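Long-range contacts in BluB-like flavoprotein (Clostridium difficile 630, PDB 3EO8), which binds flavin mononucleotide and, as a BluB-like member of the nitroreductase family, probably acts as an oxidoreductase: residues W46-I51 and V102-F107; S160-S165 and L190-A195; S39-Q44 and K109-S114. All coordinates share one frame; numbering follows the deposited sequence.

Interaction 1 of 3, residues W46-I51 and V102-F107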
loop_
_atom_site.group_PDB
_atom_site.type_symbol
_atom_site.label_atom_id
_atom_site.label_comp_id
_atom_site.label_asym_id
_atom_site.label_seq_id
_atom_site.Cartn_x
_atom_site.Cartn_y
_atom_site.Cartn_z
ATOM N N TRP A 46 -9.610 1.063 -6.687
ATOM C CA TRP A 46 -8.803 0.330 -7.651
ATOM C C TRP A 46 -9.628 -0.089 -8.854
ATOM O O TRP A 46 -10.822 -0.357 -8.712
ATOM C CB TRP A 46 -8.201 -0.906 -6.993
ATOM C CG TRP A 46 -9.146 -1.712 -6.104
ATOM C CD1 TRP A 46 -10.189 -2.496 -6.488
ATOM C CD2 TRP A 46 -9.021 -1.885 -4.694
ATOM N NE1 TRP A 46 -10.749 -3.113 -5.388
ATOM C CE2 TRP A 46 -10.047 -2.749 -4.278
ATOM C CE3 TRP A 46 -8.158 -1.351 -3.730
ATOM C CZ2 TRP A 46 -10.219 -3.115 -2.926
ATOM C CZ3 TRP A 46 -8.336 -1.695 -2.410
ATOM C CH2 TRP A 46 -9.352 -2.589 -2.018
ATOM N N HIS A 47 -8.979 -0.122 -10.021
ATOM C CA HIS A 47 -9.577 -0.658 -11.253
ATOM C C HIS A 47 -8.448 -1.285 -12.061
ATOM O O HIS A 47 -7.452 -0.633 -12.349
ATOM C CB HIS A 47 -10.286 0.428 -12.096
ATOM C CG HIS A 47 -11.128 -0.145 -13.195
ATOM N ND1 HIS A 47 -12.435 -0.531 -13.004
ATOM C CD2 HIS A 47 -10.829 -0.454 -14.476
ATOM C CE1 HIS A 47 -12.915 -1.028 -14.130
ATOM N NE2 HIS A 47 -11.959 -0.992 -15.038
ATOM N N PHE A 48 -8.601 -2.548 -12.430
ATOM C CA PHE A 48 -7.555 -3.268 -13.130
ATOM C C PHE A 48 -7.877 -3.366 -14.622
ATOM O O PHE A 48 -8.870 -4.002 -14.995
ATOM C CB PHE A 48 -7.402 -4.692 -12.541
ATOM C CG PHE A 48 -6.986 -4.689 -11.103
ATOM C CD1 PHE A 48 -7.914 -4.430 -10.093
ATOM C CD2 PHE A 48 -5.663 -4.897 -10.752
ATOM C CE1 PHE A 48 -7.514 -4.364 -8.763
ATOM C CE2 PHE A 48 -5.258 -4.842 -9.428
ATOM C CZ PHE A 48 -6.177 -4.573 -8.430
ATOM N N VAL A 49 -7.015 -2.782 -15.457
ATOM C CA VAL A 49 -7.156 -2.833 -16.903
ATOM C C VAL A 49 -6.208 -3.869 -17.453
ATOM O O VAL A 49 -5.004 -3.722 -17.359
ATOM C CB VAL A 49 -6.876 -1.457 -17.547
ATOM C CG1 VAL A 49 -7.042 -1.513 -19.071
ATOM C CG2 VAL A 49 -7.798 -0.415 -16.946
ATOM N N VAL A 50 -6.758 -4.950 -17.999
ATOM C CA VAL A 50 -5.947 -6.076 -18.419
ATOM C C VAL A 50 -5.658 -6.049 -19.921
ATOM O O VAL A 50 -6.583 -6.072 -20.745
ATOM C CB VAL A 50 -6.682 -7.375 -18.093
ATOM C CG1 VAL A 50 -5.833 -8.565 -18.527
ATOM C CG2 VAL A 50 -6.963 -7.451 -16.598
ATOM N N ILE A 51 -4.379 -6.000 -20.285
ATOM C CA ILE A 51 -3.990 -5.870 -21.673
ATOM C C ILE A 51 -3.148 -7.033 -22.122
ATOM O O ILE A 51 -2.151 -7.356 -21.494
ATOM C CB ILE A 51 -3.175 -4.572 -21.896
ATOM C CG1 ILE A 51 -4.010 -3.364 -21.549
ATOM C CG2 ILE A 51 -2.717 -4.446 -23.357
ATOM C CD1 ILE A 51 -3.180 -2.111 -21.307
ATOM N N VAL A 102 1.186 -10.383 -20.527
ATOM C CA VAL A 102 0.093 -9.557 -20.006
ATOM C C VAL A 102 0.652 -8.347 -19.301
ATOM O O VAL A 102 1.599 -8.467 -18.531
ATOM C CB VAL A 102 -0.786 -10.341 -19.002
ATOM C CG1 VAL A 102 -1.896 -9.451 -18.439
ATOM C CG2 VAL A 102 -1.334 -11.614 -19.636
ATOM N N LEU A 103 0.068 -7.189 -19.586
ATOM C CA LEU A 103 0.311 -5.944 -18.867
ATOM C C LEU A 103 -0.995 -5.569 -18.175
ATOM O O LEU A 103 -2.021 -5.467 -18.826
ATOM C CB LEU A 103 0.702 -4.804 -19.800
ATOM C CG LEU A 103 0.959 -3.463 -19.147
ATOM C CD1 LEU A 103 2.099 -3.607 -18.123
ATOM C CD2 LEU A 103 1.245 -2.382 -20.204
ATOM N N VAL A 104 -0.945 -5.336 -16.865
ATOM C CA VAL A 104 -2.118 -4.870 -16.148
ATOM C C VAL A 104 -1.856 -3.438 -15.697
ATOM O O VAL A 104 -0.848 -3.158 -15.072
ATOM C CB VAL A 104 -2.433 -5.738 -14.945
ATOM C CG1 VAL A 104 -3.745 -5.281 -14.317
ATOM C CG2 VAL A 104 -2.476 -7.247 -15.350
ATOM N N LEU A 105 -2.739 -2.516 -16.035
ATOM C CA LEU A 105 -2.625 -1.169 -15.553
ATOM C C LEU A 105 -3.557 -1.072 -14.387
ATOM O O LEU A 105 -4.767 -1.361 -14.522
ATOM C CB LEU A 105 -3.029 -0.153 -16.618
ATOM C CG LEU A 105 -2.290 -0.240 -17.947
ATOM C CD1 LEU A 105 -2.853 0.819 -18.866
ATOM C CD2 LEU A 105 -0.822 -0.099 -17.775
ATOM N N VAL A 106 -3.007 -0.698 -13.242
ATOM C CA VAL A 106 -3.795 -0.599 -12.040
ATOM C C VAL A 106 -4.081 0.865 -11.816
ATOM O O VAL A 106 -3.175 1.651 -11.458
ATOM C CB VAL A 106 -3.104 -1.207 -10.818
ATOM C CG1 VAL A 106 -4.110 -1.310 -9.745
ATOM C CG2 VAL A 106 -2.560 -2.627 -11.152
ATOM N N PHE A 107 -5.338 1.230 -12.070
ATOM C CA PHE A 107 -5.820 2.592 -11.838
ATOM C C PHE A 107 -6.294 2.723 -10.398
ATOM O O PHE A 107 -6.694 1.756 -9.771
ATOM C CB PHE A 107 -6.966 2.961 -12.791
ATOM C CG PHE A 107 -6.499 3.386 -14.158
ATOM C CD1 PHE A 107 -6.018 2.452 -15.066
ATOM C CD2 PHE A 107 -6.507 4.719 -14.522
ATOM C CE1 PHE A 107 -5.587 2.843 -16.338
ATOM C CE2 PHE A 107 -6.054 5.130 -15.761
ATOM C CZ PHE A 107 -5.595 4.192 -16.688
#
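Six backbone hydrogen bonds join strand 47-51 to strand 102-107 as an antiparallel ladder, the two short axes passing 4.6 Å apart. His47 with Phe107, Val49 with Leu105 and Ile51 with Leu103 are the hydrogen-bonded pairs, each exchanging two bonds. The straightest runs from Val49 N to Leu105 O, 2.8 Å long with 175° at the hydrogen. At the start of the ladder the geometry is looser: His47 N stands above the carbonyl plane of Phe107 O. CA-H...O contacts add to the ladder, among them Val104 CA to Val49 O at 3.3 Å.

The ladder belongs to the antiparallel sheet of the nitroreductase fold, with strand 102-108 inside it and strand 47-51 outermost within the chain. Phe48, Val49 and Val50 pair in parallel with a strand of the second subunit, so the sheet crosses the dimer interface, and His47 NE2 is hydrogen-bonded to Thr216 OG1 of that subunit.

Apolar contacts differ between the two faces. On the face of Phe48, Val50, Val104 and Val106, Phe48 has CG anti to the carbonyl carbon and beside the backbone N (chi1 -63°), and lies alongside Val106. Val106 CG1 makes a CH-pi contact, 4.1 Å from the centroid of the Phe48 ring and 27° off the normal, whereas Val104 CG1 meets the ring at its edge. Helix 24-35 packs on this face through Ile31 against Phe48 and Val50. On the other face, Val49 CG2 obliquely approaches Phe107 CD1 at 3.9 Å, and the same methyl lies in the plane of the His47 ring, at its edge. Farther along, Ile51 crosses Leu105 obliquely, its CD1 3.8 Å from Leu105 CD1, while the Phe107 ring also meets Phe183.

Interaction 2 of 3, residues S160-S165 and L190-A195; sequences SCWLTS and LGAMLA. With FMN (flavin mononucleotide), chain G.
Strands 160-163 and 190-195 run antiparallel, their short axes 158° apart in direction and 4.6 Å at closest approach. Cys161 with Ala195 and Leu163 with Met193, a selenomethionine, are the hydrogen-bonded pairs, two bonds each; Leu163 N to Met193 O is the shortest at 2.7 Å, although the donor sits above the carbonyl plane. Between them, Trp162 and Leu194 form a non-hydrogen-bonded pair. On its other edge strand 190-195 carries a classic beta bulge, Gly191 and Ala192 together opposite Val106 of strand 102-108.

In this nitroreductase-family sheet, strand 159-163 runs straight into the flavin pocket. Thr164 N donates to FMN N5 at 3.2 Å, and Ser165 N to FMN O4 at 3.0 Å, so consecutive amides grip the rim of the isoalloxazine where N5 and the C4 carbonyl adjoin; such bonds could polarise that edge.

Trp162, with CG anti to the backbone N (chi1 -165°), spreads its indole under the dimethylbenzene end of the flavin. FMN C8M stands 3.8 Å above the plane of the Trp162 indole, over its centre. Ala192 CB approaches the same indole obliquely, 3.7 Å from Trp162 NE1, which is hydrogen-bonded to Gln140 OE1 of the second subunit. Thr164 CG2 touches Gly191 O and Ala192 CB, while Thr164 OG1 lies 3.2 Å from FMN C6. On the face of Leu163 and Ala195, Leu163 CD1 approaches Ala195 CB at 4.2 Å.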
loop_
_atom_site.group_PDB
_atom_site.type_symbol
_atom_site.label_atom_id
_atom_site.label_comp_id
_atom_site.label_asym_id
_atom_site.label_seq_id
_atom_site.Cartn_x
_atom_site.Cartn_y
_atom_site.Cartn_z
ATOM N N SER A 160 4.809 -12.136 -11.214
ATOM C CA SER A 160 4.653 -10.798 -11.711
ATOM C C SER A 160 5.717 -9.862 -11.134
ATOM O O SER A 160 6.428 -10.198 -10.185
ATOM C CB SER A 160 3.241 -10.273 -11.322
ATOM O OG SER A 160 3.132 -10.031 -9.914
ATOM N N CYS A 161 5.790 -8.676 -11.703
ATOM C CA CYS A 161 6.550 -7.601 -11.112
ATOM C C CYS A 161 5.611 -6.448 -11.065
ATOM O O CYS A 161 4.874 -6.201 -12.010
ATOM C CB CYS A 161 7.778 -7.228 -11.938
ATOM S SG CYS A 161 8.948 -6.040 -11.166
ATOM N N TRP A 162 5.675 -5.753 -9.943
ATOM C CA TRP A 162 4.948 -4.524 -9.666
ATOM C C TRP A 162 5.783 -3.353 -10.168
ATOM O O TRP A 162 6.976 -3.337 -9.942
ATOM C CB TRP A 162 4.845 -4.485 -8.154
ATOM C CG TRP A 162 3.882 -3.568 -7.469
ATOM C CD1 TRP A 162 3.514 -2.300 -7.817
ATOM C CD2 TRP A 162 3.295 -3.821 -6.198
ATOM N NE1 TRP A 162 2.665 -1.792 -6.867
ATOM C CE2 TRP A 162 2.524 -2.706 -5.858
ATOM C CE3 TRP A 162 3.311 -4.919 -5.334
ATOM C CZ2 TRP A 162 1.780 -2.642 -4.677
ATOM C CZ3 TRP A 162 2.560 -4.864 -4.166
ATOM C CH2 TRP A 162 1.815 -3.718 -3.846
ATOM N N LEU A 163 5.178 -2.408 -10.883
ATOM C CA LEU A 163 5.909 -1.251 -11.392
ATOM C C LEU A 163 5.264 0.058 -11.048
ATOM O O LEU A 163 4.080 0.267 -11.281
ATOM C CB LEU A 163 6.035 -1.320 -12.905
ATOM C CG LEU A 163 6.826 -2.509 -13.499
ATOM C CD1 LEU A 163 5.996 -3.773 -13.720
ATOM C CD2 LEU A 163 7.513 -2.069 -14.818
ATOM N N THR A 164 6.067 0.981 -10.551
ATOM C CA THR A 164 5.645 2.382 -10.476
ATOM C C THR A 164 6.657 3.287 -11.161
ATOM O O THR A 164 6.449 4.507 -11.234
ATOM C CB THR A 164 5.381 2.847 -9.026
ATOM O OG1 THR A 164 6.529 2.626 -8.208
ATOM C CG2 THR A 164 4.139 2.141 -8.451
ATOM N N SER A 165 7.742 2.731 -11.692
ATOM C CA SER A 165 8.827 3.559 -12.238
ATOM C C SER A 165 8.413 4.285 -13.523
ATOM O O SER A 165 9.065 5.210 -13.933
ATOM C CB SER A 165 10.103 2.749 -12.496
ATOM O OG SER A 165 9.887 1.704 -13.407
ATOM N N LEU A 190 -3.420 6.356 -13.233
ATOM C CA LEU A 190 -2.559 5.181 -13.172
ATOM C C LEU A 190 -1.846 5.149 -11.828
ATOM O O LEU A 190 -1.209 6.124 -11.428
ATOM C CB LEU A 190 -1.567 5.204 -14.315
ATOM C CG LEU A 190 -0.706 3.968 -14.417
ATOM C CD1 LEU A 190 -1.535 2.770 -14.803
ATOM C CD2 LEU A 190 0.449 4.240 -15.380
ATOM N N GLY A 191 -2.003 4.061 -11.088
ATOM C CA GLY A 191 -1.271 3.901 -9.834
ATOM C C GLY A 191 -0.004 3.064 -9.974
ATOM O O GLY A 191 1.046 3.387 -9.415
ATOM N N ALA A 192 -0.127 1.954 -10.694
ATOM C CA ALA A 192 0.951 0.994 -10.834
ATOM C C ALA A 192 0.673 0.165 -12.094
ATOM O O ALA A 192 -0.453 0.208 -12.609
ATOM C CB ALA A 192 1.040 0.097 -9.593
HETATM N N MSE A 193 1.693 -0.533 -12.605
HETATM C CA MSE A 193 1.488 -1.623 -13.548
HETATM C C MSE A 193 2.003 -2.913 -12.963
HETATM O O MSE A 193 2.789 -2.936 -11.999
HETATM C CB MSE A 193 2.158 -1.380 -14.905
HETATM C CG MSE A 193 2.148 0.071 -15.348
HETATM SE SE MSE A 193 2.674 0.389 -17.176
HETATM C CE MSE A 193 4.546 -0.028 -17.123
ATOM N N LEU A 194 1.491 -4.007 -13.515
ATOM C CA LEU A 194 1.985 -5.343 -13.222
ATOM C C LEU A 194 2.377 -6.022 -14.530
ATOM O O LEU A 194 1.564 -6.064 -15.497
ATOM C CB LEU A 194 0.914 -6.162 -12.557
ATOM C CG LEU A 194 0.536 -5.778 -11.145
ATOM C CD1 LEU A 194 -0.885 -6.294 -10.793
ATOM C CD2 LEU A 194 1.580 -6.358 -10.238
ATOM N N ALA A 195 3.607 -6.536 -14.577
ATOM C CA ALA A 195 4.029 -7.427 -15.667
ATOM C C ALA A 195 3.719 -8.841 -15.195
ATOM O O ALA A 195 4.202 -9.257 -14.139
ATOM C CB ALA A 195 5.550 -7.287 -15.975
HETATM N N1 FMN G . 10.539 -3.327 -9.793
HETATM C C2 FMN G . 10.920 -2.900 -11.042
HETATM O O2 FMN G . 11.728 -3.531 -11.737
HETATM N N3 FMN G . 10.386 -1.749 -11.555
HETATM C C4 FMN G . 9.522 -0.962 -10.852
HETATM O O4 FMN G . 9.054 0.069 -11.383
HETATM C C4A FMN G . 9.130 -1.387 -9.588
HETATM N N5 FMN G . 8.225 -0.637 -8.861
HETATM C C5A FMN G . 7.801 -1.070 -7.623
HETATM C C6 FMN G . 6.867 -0.308 -6.944
HETATM C C7 FMN G . 6.418 -0.730 -5.705
HETATM C C7M FMN G . 5.153 -0.114 -5.206
HETATM C C8 FMN G . 6.891 -1.933 -5.168
HETATM C C8M FMN G . 6.133 -2.589 -4.047
HETATM C C9 FMN G . 7.819 -2.690 -5.864
HETATM C C9A FMN G . 8.281 -2.274 -7.102
HETATM N N10 FMN G . 9.239 -2.994 -7.815
HETATM C C10 FMN G . 9.619 -2.581 -9.076
HETATM C "C1'" FMN G . 9.867 -4.247 -7.263
HETATM C "C2'" FMN G . 10.978 -3.967 -6.252
HETATM O "O2'" FMN G . 12.158 -3.538 -6.920
HETATM C "C3'" FMN G . 11.264 -5.248 -5.479
HETATM O "O3'" FMN G . 10.090 -5.614 -4.762
HETATM C "C4'" FMN G . 12.458 -5.193 -4.531
HETATM O "O4'" FMN G . 13.663 -4.943 -5.233
HETATM C "C5'" FMN G . 12.560 -6.532 -3.790
HETATM O "O5'" FMN G . 12.793 -7.562 -4.734
HETATM P P FMN G . 11.845 -8.876 -4.705
HETATM O O1P FMN G . 12.294 -9.827 -5.775
HETATM O O2P FMN G . 10.444 -8.357 -4.992
HETATM O O3P FMN G . 11.836 -9.542 -3.337
#

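Interaction 3 of 3, residues S39-Q44 and K109-S114. With FMN (flavin mononucleotide), chain K; ACT (acetate ion), chain H.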
loop_
_atom_site.group_PDB
_atom_site.type_symbol
_atom_site.label_atom_id
_atom_site.label_comp_id
_atom_site.label_asym_id
_atom_site.label_seq_id
_atom_site.Cartn_x
_atom_site.Cartn_y
_atom_site.Cartn_z
ATOM N N SER A 39 -9.530 -1.627 2.678
ATOM C CA SER A 39 -9.291 -0.295 2.191
ATOM C C SER A 39 -9.947 0.728 3.082
ATOM O O SER A 39 -10.949 0.441 3.717
ATOM C CB SER A 39 -9.795 -0.161 0.745
ATOM O OG SER A 39 -11.200 -0.283 0.671
ATOM N N GLY A 40 -9.401 1.942 3.099
ATOM C CA GLY A 40 -9.913 2.990 3.976
ATOM C C GLY A 40 -11.377 3.258 3.704
ATOM O O GLY A 40 -11.754 3.570 2.579
ATOM N N LYS A 41 -12.209 3.108 4.738
ATOM C CA LYS A 41 -13.651 3.343 4.635
ATOM C C LYS A 41 -14.270 2.569 3.451
ATOM O O LYS A 41 -15.236 3.009 2.828
ATOM C CB LYS A 41 -13.919 4.855 4.561
ATOM C CG LYS A 41 -13.717 5.550 5.899
ATOM C CD LYS A 41 -14.033 7.036 5.875
ATOM C CE LYS A 41 -13.521 7.728 7.159
ATOM N NZ LYS A 41 -13.866 9.209 7.219
ATOM N N ASN A 42 -13.720 1.387 3.175
ATOM C CA ASN A 42 -14.195 0.527 2.073
ATOM C C ASN A 42 -14.224 1.238 0.723
ATOM O O ASN A 42 -15.056 0.917 -0.111
ATOM C CB ASN A 42 -15.581 -0.061 2.383
ATOM C CG ASN A 42 -15.877 -1.332 1.604
ATOM O OD1 ASN A 42 -14.982 -2.143 1.305
ATOM N ND2 ASN A 42 -17.144 -1.512 1.255
ATOM N N ILE A 43 -13.304 2.183 0.513
ATOM C CA ILE A 43 -13.254 2.945 -0.729
ATOM C C ILE A 43 -12.962 2.068 -1.955
ATOM O O ILE A 43 -13.409 2.391 -3.050
ATOM C CB ILE A 43 -12.252 4.117 -0.656
ATOM C CG1 ILE A 43 -12.376 4.998 -1.896
ATOM C CG2 ILE A 43 -10.822 3.597 -0.483
ATOM C CD1 ILE A 43 -11.660 6.343 -1.756
ATOM N N GLN A 44 -12.244 0.955 -1.776
ATOM C CA GLN A 44 -11.912 0.079 -2.885
ATOM C C GLN A 44 -11.462 0.889 -4.094
ATOM O O GLN A 44 -12.009 0.757 -5.186
ATOM C CB GLN A 44 -13.081 -0.807 -3.259
ATOM C CG GLN A 44 -13.601 -1.674 -2.122
ATOM C CD GLN A 44 -15.023 -2.133 -2.365
ATOM O OE1 GLN A 44 -15.249 -3.152 -3.004
ATOM N NE2 GLN A 44 -15.988 -1.384 -1.849
ATOM N N LYS A 109 -7.650 6.050 -7.302
ATOM C CA LYS A 109 -8.131 7.385 -7.079
ATOM C C LYS A 109 -7.771 7.860 -5.665
ATOM O O LYS A 109 -7.452 7.047 -4.775
ATOM C CB LYS A 109 -9.636 7.460 -7.326
ATOM C CG LYS A 109 -10.503 6.655 -6.358
ATOM C CD LYS A 109 -11.995 6.931 -6.549
ATOM C CE LYS A 109 -12.806 5.926 -5.707
ATOM N NZ LYS A 109 -14.243 6.275 -5.489
ATOM N N VAL A 110 -7.792 9.176 -5.464
ATOM C CA VAL A 110 -7.398 9.745 -4.183
ATOM C C VAL A 110 -8.400 9.366 -3.104
ATOM O O VAL A 110 -9.602 9.328 -3.353
ATOM C CB VAL A 110 -7.268 11.299 -4.252
ATOM C CG1 VAL A 110 -7.094 11.879 -2.856
ATOM C CG2 VAL A 110 -6.123 11.699 -5.134
ATOM N N TYR A 111 -7.896 9.035 -1.925
ATOM C CA TYR A 111 -8.709 8.796 -0.731
ATOM C C TYR A 111 -8.355 9.870 0.284
ATOM O O TYR A 111 -7.212 9.965 0.702
ATOM C CB TYR A 111 -8.433 7.417 -0.153
ATOM C CG TYR A 111 -9.054 7.200 1.190
ATOM C CD1 TYR A 111 -10.430 7.256 1.351
ATOM C CD2 TYR A 111 -8.282 6.933 2.310
ATOM C CE1 TYR A 111 -11.006 7.065 2.591
ATOM C CE2 TYR A 111 -8.856 6.723 3.526
ATOM C CZ TYR A 111 -10.235 6.803 3.661
ATOM O OH TYR A 111 -10.808 6.617 4.900
ATOM N N ASN A 112 -9.332 10.707 0.638
ATOM C CA ASN A 112 -9.141 11.736 1.665
ATOM C C ASN A 112 -9.386 11.060 3.022
ATOM O O ASN A 112 -10.515 10.665 3.321
ATOM C CB ASN A 112 -10.100 12.909 1.436
ATOM C CG ASN A 112 -9.734 13.738 0.218
ATOM O OD1 ASN A 112 -8.555 13.818 -0.191
ATOM N ND2 ASN A 112 -10.741 14.352 -0.383
ATOM N N PRO A 113 -8.325 10.874 3.824
ATOM C CA PRO A 113 -8.404 10.013 5.007
ATOM C C PRO A 113 -9.034 10.726 6.198
ATOM O O PRO A 113 -9.347 11.899 6.103
ATOM C CB PRO A 113 -6.928 9.689 5.289
ATOM C CG PRO A 113 -6.202 10.953 4.822
ATOM C CD PRO A 113 -6.981 11.460 3.650
ATOM N N SER A 114 -9.196 10.012 7.316
ATOM C CA SER A 114 -9.755 10.601 8.522
ATOM C C SER A 114 -8.896 11.748 8.954
ATOM O O SER A 114 -7.678 11.681 8.853
ATOM C CB SER A 114 -9.807 9.560 9.635
ATOM O OG SER A 114 -10.314 8.344 9.096
HETATM N N1 FMN K . -10.951 0.489 10.103
HETATM C C2 FMN K . -11.263 1.177 11.251
HETATM O O2 FMN K . -12.196 0.788 11.964
HETATM N N3 FMN K . -10.546 2.302 11.611
HETATM C C4 FMN K . -9.511 2.770 10.825
HETATM O O4 FMN K . -8.822 3.705 11.243
HETATM C C4A FMN K . -9.202 2.107 9.643
HETATM N N5 FMN K . -8.184 2.520 8.803
HETATM C C5A FMN K . -7.853 1.827 7.665
HETATM C C6 FMN K . -6.773 2.223 6.862
HETATM C C7 FMN K . -6.459 1.527 5.699
HETATM C C7M FMN K . -5.137 1.837 5.047
HETATM C C8 FMN K . -7.147 0.363 5.383
HETATM C C8M FMN K . -6.563 -0.638 4.391
HETATM C C9 FMN K . -8.223 -0.044 6.191
HETATM C C9A FMN K . -8.561 0.657 7.342
HETATM N N10 FMN K . -9.623 0.282 8.131
HETATM C C10 FMN K . -9.916 0.953 9.303
HETATM C "C1'" FMN K . -10.496 -0.887 7.763
HETATM C "C2'" FMN K . -11.584 -0.579 6.722
HETATM O "O2'" FMN K . -12.669 0.195 7.303
HETATM C "C3'" FMN K . -12.131 -1.900 6.134
HETATM O "O3'" FMN K . -11.100 -2.605 5.470
HETATM C "C4'" FMN K . -13.280 -1.701 5.130
HETATM O "O4'" FMN K . -14.402 -1.071 5.692
HETATM C "C5'" FMN K . -13.783 -3.040 4.613
HETATM O "O5'" FMN K . -14.208 -3.876 5.659
HETATM P P FMN K . -13.498 -5.323 5.829
HETATM O O1P FMN K . -14.116 -6.028 7.014
HETATM O O2P FMN K . -12.025 -5.045 6.029
HETATM O O3P FMN K . -13.727 -6.143 4.590
HETATM C C ACT H . -12.059 3.391 8.159
HETATM O O ACT H . -11.219 3.146 7.304
HETATM O OXT ACT H . -12.994 2.611 8.154
HETATM C CH3 ACT H . -11.940 4.530 9.116
HETATM O O HOH W 1 -12.235 10.642 5.381
HETATM O O HOH W 2 -15.122 3.850 -4.518
#
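Tyr111 lies across the turn at residues 39-44, so that two loops of the nitroreductase fold meet chiefly through side chains, with Gly40 offering its backbone: the loop between helix 24-35 and strand 47-51, and the one after strand 102-108. The first is folded tightly on itself, with Asn42 N hydrogen-bonded to Ser39 O, Ile43 N to Gly40 O, and Gln44 N to Ser39 OG at 2.9 Å. It also reaches the flavin, Ser39 N making a weak hydrogen bond to O3' of an FMN that Ser165 and Arg15 of the second subunit also hold by hydrogen bonds. Lys41 N donates to an acetate ion, probably from the crystallisation liquor.

Tyr111 has CG anti to its backbone N (chi1 170°), which places the ring against Gly40 and Lys41. Gly40, with no side chain, lies close to it, its CA 3.9 Å from Tyr111 CE2 and its O approaching Tyr111 CE1 obliquely at 3.6 Å. Lys41 crosses the tyrosine at about a right angle, its extended methylenes passing the phenol tip, where Lys41 CG is 3.3 Å from Tyr111 OH. Ile43 comes obliquely from the other end of the turn. With CG1 anti to its N and chi2 also extended, it brings CD1 to 3.5 Å from Tyr111 CD1, the closest apolar approach between the loops.

Ile43 and Lys109 meet tip to tip, CG1 against CE. The aliphatic part of Lys109 thus packs on the isoleucine while its ammonium group goes on to a water that also binds Ile43 O. At the Lys41 end, Phe89 of the second subunit packs on both Lys41 and Ser114. There Lys41 NZ donates to a second water at 2.8 Å, and that water in turn donates to Asn112 O.

How the interactions relate
Interactions 1 and 2 are buried and share one sheet: strands 102-108 and 189-197 are neighbours in it, joined where Val106 O and N approach Gly191 N and Ala192 O, so the bulge of interaction 2 sits against the ladder of interaction 1. Both rely on regular backbone bonding, but 160-165 spends its end on the flavin, whereas 46-51 spends its outer edge on the second subunit. Interaction 3, partly buried and about 19 Å from interaction 1 between centres, joins loops through side-chain packing and bridging waters, and encloses interaction 1 along the chain. Trp46 CH2 packs on Ser39 CB at 3.7 Å, linking the two. All three touch the second subunit.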